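Local coordinates for protein 4-oxalocrotonate decarboxylase NahK (Pseudomonas putida, PDB 5D2K) that catalyses the metal-assisted decarboxylation of (3E)-2-oxohex-3-enedioate to 2-oxopent-4-enoate in the breakdown of naphthalene, at residues Asn63-Thr73 with Thr85-Tyr94. The protein carries 1 engineered substitution. Numbering follows the deposited sequence.
Sequences NKIVGLKMGLT and TPIYGFLADY. With OOG (2-oxoadipic acid), chain D; EDO (1,2-ethanediol), chain H.
K64 and D93 grip each other twice where the antiparallel strands 65-71 and 87-92 end their pairing: K64 N reaches D93 OD2 at 2.9 Å from above the carboxylate plane, and D93 N returns to K64 O. The carboxylate is folded back to this amide by a CG set between backbone N and carbonyl carbon (chi1 49°). With an alanine here in place of D93, the K64 amide would probably lose its carboxylate acceptor, leaving the backbone bond from D93 N to K64 O as the remaining hydrogen bond between the two residues. Next comes a classic beta bulge, V66 and G67 both facing L91; V66 N bonds to L91 O at 2.8 Å. Beyond it K69 pairs with G89 and G71 with I87, where G71 N-I87 O (2.7 Å) is nearly straight at 170°. K69, bent at chi2, chi3 and chi4, lays its CD against G89 N and brings NZ 2.7 Å from the keto O5 of 2-oxoadipate; L72 N holds the ligand's carboxylate O3. G71 CA lies against C5 of the ligand. K69 CG meets L91 CD2 at 3.8 Å, the two side chains crossing at about a right angle. On the other face I65 CD1 lies 3.9 Å from F90 CD1, and M70 SD rests against Y88 CB. K69 also salt-bridges the magnesium ligand E147; helices 44-60 and 213-225 pack on side chains of the two strands, and strand 236-238 runs parallel to 65-71, extending the sheet.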
loop_
_atom_site.group_PDB
_atom_site.type_symbol
_atom_site.label_atom_id
_atom_site.label_comp_id
_atom_site.label_asym_id
_atom_site.label_seq_id
_atom_site.Cartn_x
_atom_site.Cartn_y
_atom_site.Cartn_z
ATOM N N ASN A 63 -14.484 11.027 4.175
ATOM C CA ASN A 63 -13.931 9.838 3.519
ATOM C C ASN A 63 -14.018 8.619 4.431
ATOM O O ASN A 63 -13.711 8.704 5.627
ATOM C CB ASN A 63 -12.449 9.995 3.135
ATOM C CG ASN A 63 -12.150 11.169 2.231
ATOM O OD1 ASN A 63 -10.974 11.472 2.025
ATOM N ND2 ASN A 63 -13.175 11.824 1.680
ATOM N N LYS A 64 -14.411 7.473 3.875
ATOM C CA LYS A 64 -14.279 6.220 4.605
ATOM C C LYS A 64 -12.882 5.652 4.390
ATOM O O LYS A 64 -12.322 5.771 3.300
ATOM C CB LYS A 64 -15.337 5.208 4.148
ATOM C CG LYS A 64 -16.777 5.664 4.403
ATOM C CD LYS A 64 -17.026 5.868 5.901
ATOM C CE LYS A 64 -18.509 6.042 6.193
ATOM N NZ LYS A 64 -18.793 6.180 7.646
ATOM N N ILE A 65 -12.318 5.050 5.432
ATOM C CA ILE A 65 -11.038 4.370 5.307
ATOM C C ILE A 65 -11.361 2.897 5.048
ATOM O O ILE A 65 -11.919 2.209 5.911
ATOM C CB ILE A 65 -10.160 4.566 6.563
ATOM C CG1 ILE A 65 -10.014 6.057 6.895
ATOM C CG2 ILE A 65 -8.785 3.917 6.377
ATOM C CD1 ILE A 65 -9.441 6.913 5.750
ATOM N N VAL A 66 -11.055 2.426 3.842
ATOM C CA VAL A 66 -11.550 1.115 3.405
ATOM C C VAL A 66 -10.508 0.019 3.486
ATOM O O VAL A 66 -10.786 -1.120 3.099
ATOM C CB VAL A 66 -12.089 1.162 1.965
ATOM C CG1 VAL A 66 -13.261 2.142 1.866
ATOM C CG2 VAL A 66 -10.981 1.538 0.966
ATOM N N GLY A 67 -9.335 0.340 4.019
ATOM C CA GLY A 67 -8.325 -0.680 4.249
ATOM C C GLY A 67 -6.964 -0.155 4.646
ATOM O O GLY A 67 -6.789 1.032 4.877
ATOM N N LEU A 68 -5.998 -1.063 4.727
ATOM C CA LEU A 68 -4.618 -0.741 5.053
ATOM C C LEU A 68 -3.699 -1.391 4.020
ATOM O O LEU A 68 -4.096 -2.371 3.383
ATOM C CB LEU A 68 -4.248 -1.242 6.458
ATOM C CG LEU A 68 -5.060 -0.692 7.622
ATOM C CD1 LEU A 68 -4.754 -1.490 8.889
ATOM C CD2 LEU A 68 -4.799 0.800 7.817
ATOM N N LYS A 69 -2.490 -0.856 3.846
ATOM C CA LYS A 69 -1.499 -1.504 2.984
ATOM C C LYS A 69 -0.167 -1.662 3.703
ATOM O O LYS A 69 0.194 -0.867 4.564
ATOM C CB LYS A 69 -1.299 -0.757 1.643
ATOM C CG LYS A 69 -1.137 0.769 1.691
ATOM C CD LYS A 69 0.310 1.248 1.809
ATOM C CE LYS A 69 1.200 0.778 0.661
ATOM N NZ LYS A 69 1.344 1.677 -0.551
ATOM N N MET A 70 0.525 -2.741 3.374
ATOM C CA MET A 70 1.912 -2.934 3.781
ATOM C C MET A 70 2.810 -2.641 2.601
ATOM O O MET A 70 2.492 -3.020 1.459
ATOM C CB MET A 70 2.134 -4.354 4.289
ATOM C CG MET A 70 1.578 -4.576 5.689
ATOM S SD MET A 70 2.566 -3.784 6.963
ATOM C CE MET A 70 4.057 -4.756 6.867
ATOM N N GLY A 71 3.920 -1.964 2.866
ATOM C CA GLY A 71 4.868 -1.635 1.820
ATOM C C GLY A 71 6.279 -2.066 2.152
ATOM O O GLY A 71 6.633 -2.220 3.330
ATOM N N LEU A 72 7.079 -2.245 1.101
ATOM C CA LEU A 72 8.475 -2.644 1.225
ATOM C C LEU A 72 8.579 -3.960 1.985
ATOM O O LEU A 72 9.278 -4.075 2.991
ATOM C CB LEU A 72 9.289 -1.547 1.906
ATOM C CG LEU A 72 9.047 -0.175 1.256
ATOM C CD1 LEU A 72 9.893 0.890 1.909
ATOM C CD2 LEU A 72 9.282 -0.217 -0.265
ATOM N N THR A 73 7.871 -4.956 1.477
ATOM C CA THR A 73 7.816 -6.266 2.108
ATOM C C THR A 73 8.512 -7.320 1.257
ATOM O O THR A 73 8.718 -8.442 1.693
ATOM C CB THR A 73 6.357 -6.717 2.358
ATOM O OG1 THR A 73 5.625 -6.719 1.124
ATOM C CG2 THR A 73 5.672 -5.785 3.343
ATOM N N THR A 85 13.083 -1.402 5.168
ATOM C CA THR A 85 12.203 -1.347 6.333
ATOM C C THR A 85 10.727 -1.376 5.926
ATOM O O THR A 85 10.251 -0.451 5.261
ATOM C CB THR A 85 12.456 -0.074 7.169
ATOM O OG1 THR A 85 12.137 1.081 6.385
ATOM C CG2 THR A 85 13.915 0.006 7.606
ATOM N N PRO A 86 9.996 -2.429 6.325
ATOM C CA PRO A 86 8.563 -2.506 6.010
ATOM C C PRO A 86 7.762 -1.433 6.723
ATOM O O PRO A 86 7.986 -1.140 7.901
ATOM C CB PRO A 86 8.155 -3.889 6.510
ATOM C CG PRO A 86 9.453 -4.654 6.646
ATOM C CD PRO A 86 10.452 -3.620 7.058
ATOM N N ILE A 87 6.813 -0.870 5.990
ATOM C CA ILE A 87 5.999 0.239 6.468
ATOM C C ILE A 87 4.539 -0.045 6.158
ATOM O O ILE A 87 4.227 -0.959 5.381
ATOM C CB ILE A 87 6.425 1.563 5.805
ATOM C CG1 ILE A 87 6.262 1.470 4.285
ATOM C CG2 ILE A 87 7.879 1.891 6.166
ATOM C CD1 ILE A 87 6.651 2.765 3.545
ATOM N N TYR A 88 3.636 0.722 6.761
ATOM C CA TYR A 88 2.235 0.608 6.403
ATOM C C TYR A 88 1.658 1.995 6.094
ATOM O O TYR A 88 2.265 3.015 6.414
ATOM C CB TYR A 88 1.420 -0.090 7.506
ATOM C CG TYR A 88 1.239 0.694 8.798
ATOM C CD1 TYR A 88 0.270 1.688 8.912
ATOM C CD2 TYR A 88 2.040 0.426 9.908
ATOM C CE1 TYR A 88 0.108 2.392 10.101
ATOM C CE2 TYR A 88 1.883 1.113 11.094
ATOM C CZ TYR A 88 0.922 2.103 11.188
ATOM O OH TYR A 88 0.768 2.802 12.370
ATOM N N GLY A 89 0.495 2.000 5.455
ATOM C CA GLY A 89 -0.280 3.211 5.237
ATOM C C GLY A 89 -1.746 2.833 5.149
ATOM O O GLY A 89 -2.096 1.654 5.264
ATOM N N PHE A 90 -2.614 3.823 4.962
ATOM C CA PHE A 90 -4.052 3.563 4.898
ATOM C C PHE A 90 -4.616 3.783 3.496
ATOM O O PHE A 90 -3.995 4.453 2.663
ATOM C CB PHE A 90 -4.804 4.457 5.901
ATOM C CG PHE A 90 -4.773 5.921 5.542
ATOM C CD1 PHE A 90 -5.715 6.459 4.671
ATOM C CD2 PHE A 90 -3.783 6.750 6.046
ATOM C CE1 PHE A 90 -5.673 7.804 4.318
ATOM C CE2 PHE A 90 -3.734 8.084 5.706
ATOM C CZ PHE A 90 -4.680 8.618 4.835
ATOM N N LEU A 91 -5.802 3.227 3.254
ATOM C CA LEU A 91 -6.489 3.356 1.966
ATOM C C LEU A 91 -7.825 4.083 2.132
ATOM O O LEU A 91 -8.702 3.635 2.888
ATOM C CB LEU A 91 -6.715 1.969 1.346
ATOM C CG LEU A 91 -5.456 1.117 1.181
ATOM C CD1 LEU A 91 -5.846 -0.296 0.759
ATOM C CD2 LEU A 91 -4.522 1.728 0.145
ATOM N N ALA A 92 -7.977 5.216 1.451
ATOM C CA ALA A 92 -9.245 5.944 1.460
ATOM C C ALA A 92 -10.189 5.432 0.375
ATOM O O ALA A 92 -9.742 4.889 -0.656
ATOM C CB ALA A 92 -8.999 7.436 1.281
ATOM N N ASP A 93 -11.491 5.619 0.578
ATOM C CA ASP A 93 -12.449 5.032 -0.353
ATOM C C ASP A 93 -12.268 5.508 -1.805
ATOM O O ASP A 93 -12.370 4.692 -2.724
ATOM C CB ASP A 93 -13.908 5.241 0.123
ATOM C CG ASP A 93 -14.255 6.674 0.528
ATOM O OD1 ASP A 93 -13.551 7.656 0.201
ATOM O OD2 ASP A 93 -15.325 6.798 1.169
ATOM N N TYR A 94 -11.959 6.785 -2.026
ATOM C CA TYR A 94 -11.843 7.278 -3.405
ATOM C C TYR A 94 -10.575 6.762 -4.100
ATOM O O TYR A 94 -10.393 6.991 -5.303
ATOM C CB TYR A 94 -11.891 8.814 -3.455
ATOM C CG TYR A 94 -10.706 9.495 -2.800
ATOM C CD1 TYR A 94 -9.565 9.792 -3.527
ATOM C CD2 TYR A 94 -10.744 9.851 -1.463
ATOM C CE1 TYR A 94 -8.474 10.418 -2.925
ATOM C CE2 TYR A 94 -9.661 10.471 -0.852
ATOM C CZ TYR A 94 -8.530 10.751 -1.598
ATOM O OH TYR A 94 -7.447 11.381 -1.009
HETATM C C2 OOG D . 6.269 2.926 -1.156
HETATM C C3 OOG D . 5.076 2.002 -1.330
HETATM C C4 OOG D . 5.470 0.561 -1.081
HETATM C C6 OOG D . 4.700 -1.845 -1.728
HETATM O O4 OOG D . 3.780 -2.629 -2.059
HETATM O O3 OOG D . 5.885 -2.252 -1.623
HETATM C C5 OOG D . 4.367 -0.396 -1.473
HETATM C C1 OOG D . 6.903 3.215 -2.503
HETATM O O1 OOG D . 6.925 4.392 -2.968
HETATM O O2 OOG D . 7.417 2.269 -3.156
HETATM O O5 OOG D . 3.211 -0.052 -1.593
HETATM C C1 EDO H . 4.103 2.499 14.142
HETATM O O1 EDO H . 2.757 1.980 14.199
HETATM C C2 EDO H . 5.075 1.453 13.598
HETATM O O2 EDO H . 6.426 1.819 13.936
#